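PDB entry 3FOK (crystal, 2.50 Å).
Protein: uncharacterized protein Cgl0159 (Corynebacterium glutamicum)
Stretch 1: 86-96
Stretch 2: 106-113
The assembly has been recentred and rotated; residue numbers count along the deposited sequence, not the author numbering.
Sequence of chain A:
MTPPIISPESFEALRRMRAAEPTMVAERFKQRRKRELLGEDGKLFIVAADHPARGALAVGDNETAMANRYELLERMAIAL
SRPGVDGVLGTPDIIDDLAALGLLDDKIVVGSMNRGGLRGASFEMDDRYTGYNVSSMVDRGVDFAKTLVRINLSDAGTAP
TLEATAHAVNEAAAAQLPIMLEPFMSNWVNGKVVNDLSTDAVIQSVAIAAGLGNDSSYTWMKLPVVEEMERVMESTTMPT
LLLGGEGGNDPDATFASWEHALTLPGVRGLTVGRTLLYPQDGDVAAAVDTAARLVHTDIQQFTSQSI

Stretch 1, residues 86-96: DGVLGTPDIID
Stretch 2 106-113: DKIVVGSM

The two stretches form adjacent parallel β-strands joined by a ladder of backbone hydrogen bonds, with one apolar side-chain contact on each sheet face. Strands 87-90 and 108-112 run in the same direction, their axes 14° apart and 4.6 Å at closest approach. The register pairs Gly-87 with Ile-108 (CA-CA 4.0 Å), Val-88 with Val-109 (5.3 Å), Leu-89 with Val-110 (4.3 Å) and Gly-90 with Gly-111 (5.3 Å).

Five hydrogen bonds fix this register, donors alternating between strands as parallel geometry requires: Ile-108 N to Asp-86 O (2.6 Å), Val-88 N to Ile-108 O (2.8 Å), Val-110 N to Val-88 O (2.8 Å), Gly-90 N to Val-110 O (2.9 Å) and Ser-112 N to Gly-90 O (3.2 Å). CA-H...O contacts supplement them, the shortest from Gly-87 CA to Ile-108 O at 2.9 Å. Gly-87 is nearly fully extended (phi/psi -177/-170); an ideal CB there would lie 1.9 Å from Ile-108 O, a clash that its missing side chain avoids.

Leu-89 (chi1 154°, t; chi2 56°, p) and Val-110 (chi1 t) share one face, where Leu-89 CD1 lies 3.8 Å from Val-110 CG1. Ile-108 (m, m) starts on that face, but its end leads away. Val-88 (p) and Val-109 (t) point to the opposite face, where Ile-95 (m, m) reaches back from the helix to place CG2 3.6 Å from Val-109 CG1, a dispersion contact between buried methyl groups.

Thr-91 (-81/165) ends the extended run at the N-cap position of the helix beginning at Pro-92 (-51/-38); its OG1 donates to the side chain of Asp-93 at OD1 (2.6 Å), while its O accepts from Ile-95 N (3.1 Å). This turn brings Ile-95 over the sheet. The paired stretches bury 522 Å², both sides summed.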

ATOM      1  N   ASP A  86     -25.008 -16.345  27.025  1.00 25.74           N
ATOM      2  CA  ASP A  86     -25.281 -14.969  26.645  1.00 25.66           C
ATOM      3  C   ASP A  86     -25.121 -14.659  25.167  1.00 25.32           C
ATOM      4  O   ASP A  86     -25.736 -13.722  24.663  1.00 25.81           O
ATOM      5  CB  ASP A  86     -24.388 -14.036  27.461  1.00 25.21           C
ATOM      6  CG  ASP A  86     -24.589 -14.207  28.950  1.00 24.79           C
ATOM      7  OD1 ASP A  86     -25.662 -13.808  29.454  1.00 22.75           O
ATOM      8  OD2 ASP A  86     -23.679 -14.750  29.608  1.00 25.45           O
ATOM      9  N   GLY A  87     -24.298 -15.430  24.468  1.00 25.13           N
ATOM     10  CA  GLY A  87     -24.116 -15.148  23.060  1.00 23.79           C
ATOM     11  C   GLY A  87     -23.217 -16.088  22.284  1.00 23.83           C
ATOM     12  O   GLY A  87     -22.796 -17.140  22.772  1.00 24.28           O
ATOM     13  N   VAL A  88     -22.908 -15.678  21.061  1.00 22.53           N
ATOM     14  CA  VAL A  88     -22.082 -16.473  20.170  1.00 21.56           C
ATOM     15  C   VAL A  88     -21.042 -15.639  19.427  1.00 20.71           C
ATOM     16  O   VAL A  88     -21.251 -14.457  19.156  1.00 20.93           O
ATOM     17  CB  VAL A  88     -22.978 -17.206  19.139  1.00 20.85           C
ATOM     18  CG1 VAL A  88     -23.919 -16.209  18.474  1.00 20.42           C
ATOM     19  CG2 VAL A  88     -22.127 -17.900  18.094  1.00 21.40           C
ATOM     20  N   LEU A  89     -19.912 -16.270  19.123  1.00 19.64           N
ATOM     21  CA  LEU A  89     -18.828 -15.632  18.386  1.00 19.35           C
ATOM     22  C   LEU A  89     -18.697 -16.358  17.061  1.00 19.63           C
ATOM     23  O   LEU A  89     -18.506 -17.571  17.030  1.00 19.77           O
ATOM     24  CB  LEU A  89     -17.500 -15.741  19.144  1.00 18.76           C
ATOM     25  CG  LEU A  89     -16.232 -15.685  18.276  1.00 18.89           C
ATOM     26  CD1 LEU A  89     -16.220 -14.414  17.437  1.00 19.58           C
ATOM     27  CD2 LEU A  89     -15.002 -15.756  19.163  1.00 20.36           C
ATOM     28  N   GLY A  90     -18.797 -15.621  15.965  1.00 19.56           N
ATOM     29  CA  GLY A  90     -18.675 -16.259  14.675  1.00 18.81           C
ATOM     30  C   GLY A  90     -18.316 -15.321  13.547  1.00 18.44           C
ATOM     31  O   GLY A  90     -18.299 -14.101  13.703  1.00 19.86           O
ATOM     32  N   THR A  91     -18.008 -15.914  12.403  1.00 17.75           N
ATOM     33  CA  THR A  91     -17.670 -15.165  11.210  1.00 18.78           C
ATOM     34  C   THR A  91     -19.021 -14.755  10.613  1.00 18.36           C
ATOM     35  O   THR A  91     -20.057 -15.294  11.002  1.00 18.18           O
ATOM     36  CB  THR A  91     -16.850 -16.052  10.242  1.00 18.91           C
ATOM     37  OG1 THR A  91     -17.231 -15.783   8.891  1.00 25.34           O
ATOM     38  CG2 THR A  91     -17.069 -17.520  10.553  1.00 21.31           C
ATOM     39  N   PRO A  92     -19.041 -13.796   9.676  1.00 18.16           N
ATOM     40  CA  PRO A  92     -20.322 -13.374   9.093  1.00 18.00           C
ATOM     41  C   PRO A  92     -21.250 -14.468   8.546  1.00 18.70           C
ATOM     42  O   PRO A  92     -22.470 -14.365   8.679  1.00 16.86           O
ATOM     43  CB  PRO A  92     -19.899 -12.389   8.004  1.00 16.52           C
ATOM     44  CG  PRO A  92     -18.654 -11.786   8.574  1.00 19.28           C
ATOM     45  CD  PRO A  92     -17.928 -13.000   9.127  1.00 17.59           C
ATOM     46  N   ASP A  93     -20.695 -15.504   7.924  1.00 19.10           N
ATOM     47  CA  ASP A  93     -21.530 -16.569   7.361  1.00 19.76           C
ATOM     48  C   ASP A  93     -22.264 -17.387   8.426  1.00 19.55           C
ATOM     49  O   ASP A  93     -23.364 -17.887   8.188  1.00 19.73           O
ATOM     50  CB  ASP A  93     -20.688 -17.498   6.490  1.00 19.95           C
ATOM     51  CG  ASP A  93     -19.641 -18.250   7.288  1.00 24.68           C
ATOM     52  OD1 ASP A  93     -18.751 -17.593   7.876  1.00 23.90           O
ATOM     53  OD2 ASP A  93     -19.714 -19.499   7.331  1.00 26.93           O
ATOM     54  N   ILE A  94     -21.648 -17.524   9.598  1.00 20.10           N
ATOM     55  CA  ILE A  94     -22.244 -18.267  10.704  1.00 20.06           C
ATOM     56  C   ILE A  94     -23.315 -17.422  11.391  1.00 18.92           C
ATOM     57  O   ILE A  94     -24.407 -17.906  11.696  1.00 18.91           O
ATOM     58  CB  ILE A  94     -21.167 -18.665  11.757  1.00 23.30           C
ATOM     59  CG1 ILE A  94     -20.180 -19.666  11.146  1.00 24.87           C
ATOM     60  CG2 ILE A  94     -21.830 -19.273  12.994  1.00 23.07           C
ATOM     61  CD1 ILE A  94     -20.769 -21.041  10.881  1.00 23.49           C
ATOM     62  N   ILE A  95     -23.001 -16.152  11.624  1.00 17.60           N
ATOM     63  CA  ILE A  95     -23.944 -15.262  12.282  1.00 17.30           C
ATOM     64  C   ILE A  95     -25.186 -14.997  11.435  1.00 17.25           C
ATOM     65  O   ILE A  95     -26.300 -15.002  11.959  1.00 16.59           O
ATOM     66  CB  ILE A  95     -23.273 -13.926  12.666  1.00 15.70           C
ATOM     67  CG1 ILE A  95     -22.145 -14.193  13.662  1.00 17.12           C
ATOM     68  CG2 ILE A  95     -24.292 -12.980  13.274  1.00 13.87           C
ATOM     69  CD1 ILE A  95     -22.575 -14.970  14.899  1.00 19.31           C
ATOM     70  N   ASP A  96     -25.011 -14.776  10.135  1.00 17.57           N
ATOM     71  CA  ASP A  96     -26.164 -14.526   9.279  1.00 19.00           C
ATOM     72  C   ASP A  96     -27.141 -15.703   9.327  1.00 19.11           C
ATOM     73  O   ASP A  96     -28.343 -15.494   9.485  1.00 17.77           O
ATOM     74  CB  ASP A  96     -25.738 -14.248   7.831  1.00 20.02           C
ATOM     75  CG  ASP A  96     -24.954 -12.945   7.685  1.00 22.98           C
ATOM     76  OD1 ASP A  96     -25.199 -11.998   8.468  1.00 23.93           O
ATOM     77  OD2 ASP A  96     -24.100 -12.855   6.776  1.00 24.85           O
ATOM     78  N   ASP A 106     -32.011 -11.358  22.136  1.00 25.33           N
ATOM     79  CA  ASP A 106     -31.503 -11.264  23.501  1.00 25.82           C
ATOM     80  C   ASP A 106     -30.172 -11.974  23.686  1.00 23.17           C
ATOM     81  O   ASP A 106     -29.856 -12.444  24.777  1.00 21.04           O
ATOM     82  CB  ASP A 106     -32.515 -11.848  24.488  1.00 30.20           C
ATOM     83  CG  ASP A 106     -33.709 -10.942  24.703  1.00 36.03           C
ATOM     84  OD1 ASP A 106     -34.727 -11.429  25.243  1.00 39.67           O
ATOM     85  OD2 ASP A 106     -33.630  -9.743  24.348  1.00 37.66           O
ATOM     86  N   LYS A 107     -29.391 -12.062  22.619  1.00 21.25           N
ATOM     87  CA  LYS A 107     -28.096 -12.714  22.709  1.00 19.99           C
ATOM     88  C   LYS A 107     -26.999 -11.731  22.336  1.00 18.47           C
ATOM     89  O   LYS A 107     -27.257 -10.691  21.730  1.00 18.13           O
ATOM     90  CB  LYS A 107     -28.041 -13.936  21.783  1.00 20.26           C
ATOM     91  CG  LYS A 107     -29.026 -15.049  22.150  1.00 22.20           C
ATOM     92  CD  LYS A 107     -28.653 -15.753  23.450  1.00 21.15           C
ATOM     93  CE  LYS A 107     -29.645 -16.865  23.771  1.00 22.74           C
ATOM     94  NZ  LYS A 107     -29.240 -17.682  24.953  1.00 22.85           N
ATOM     95  N   ILE A 108     -25.776 -12.069  22.719  1.00 17.66           N
ATOM     96  CA  ILE A 108     -24.622 -11.242  22.427  1.00 16.46           C
ATOM     97  C   ILE A 108     -23.933 -11.804  21.196  1.00 15.70           C
ATOM     98  O   ILE A 108     -23.569 -12.978  21.164  1.00 16.01           O
ATOM     99  CB  ILE A 108     -23.632 -11.249  23.605  1.00 17.55           C
ATOM    100  CG1 ILE A 108     -24.253 -10.524  24.799  1.00 18.15           C
ATOM    101  CG2 ILE A 108     -22.311 -10.600  23.191  1.00 15.85           C
ATOM    102  CD1 ILE A 108     -24.683  -9.101  24.491  1.00 20.55           C
ATOM    103  N   VAL A 109     -23.765 -10.971  20.177  1.00 15.15           N
ATOM    104  CA  VAL A 109     -23.109 -11.419  18.958  1.00 14.51           C
ATOM    105  C   VAL A 109     -21.691 -10.868  18.888  1.00 14.76           C
ATOM    106  O   VAL A 109     -21.487  -9.650  18.934  1.00 14.57           O
ATOM    107  CB  VAL A 109     -23.851 -10.955  17.695  1.00 13.32           C
ATOM    108  CG1 VAL A 109     -23.274 -11.667  16.482  1.00 14.26           C
ATOM    109  CG2 VAL A 109     -25.336 -11.225  17.828  1.00 13.48           C
ATOM    110  N   VAL A 110     -20.720 -11.769  18.785  1.00 13.68           N
ATOM    111  CA  VAL A 110     -19.321 -11.374  18.685  1.00 15.45           C
ATOM    112  C   VAL A 110     -18.849 -11.730  17.282  1.00 16.17           C
ATOM    113  O   VAL A 110     -18.998 -12.873  16.838  1.00 16.59           O
ATOM    114  CB  VAL A 110     -18.439 -12.128  19.699  1.00 16.32           C
ATOM    115  CG1 VAL A 110     -17.035 -11.527  19.714  1.00 15.13           C
ATOM    116  CG2 VAL A 110     -19.059 -12.064  21.081  1.00 17.98           C
ATOM    117  N   GLY A 111     -18.287 -10.755  16.578  1.00 14.82           N
ATOM    118  CA  GLY A 111     -17.821 -11.028  15.236  1.00 14.46           C
ATOM    119  C   GLY A 111     -16.317 -11.145  15.132  1.00 15.91           C
ATOM    120  O   GLY A 111     -15.575 -10.283  15.605  1.00 15.96           O
ATOM    121  N   SER A 112     -15.880 -12.235  14.511  1.00 17.00           N
ATOM    122  CA  SER A 112     -14.467 -12.519  14.294  1.00 17.65           C
ATOM    123  C   SER A 112     -14.020 -11.687  13.094  1.00 17.12           C
ATOM    124  O   SER A 112     -14.635 -11.742  12.036  1.00 17.71           O
ATOM    125  CB  SER A 112     -14.282 -14.014  14.011  1.00 15.68           C
ATOM    126  OG  SER A 112     -12.934 -14.322  13.714  1.00 16.31           O
HETATM  127  N   MSE A 113     -12.944 -10.928  13.257  1.00 18.93           N
HETATM  128  CA  MSE A 113     -12.461 -10.060  12.188  1.00 20.78           C
HETATM  129  C   MSE A 113     -11.419 -10.639  11.231  1.00 21.41           C
HETATM  130  O   MSE A 113     -11.519 -10.436  10.018  1.00 21.53           O
HETATM  131  CB  MSE A 113     -11.910  -8.767  12.791  1.00 22.77           C
HETATM  132  CG  MSE A 113     -12.906  -8.011  13.651  1.00 27.75           C
HETATM  133 SE   MSE A 113     -12.178  -6.363  14.369  1.00 36.42          SE
HETATM  134  CE  MSE A 113     -12.463  -5.223  12.831  1.00 30.58           C
TER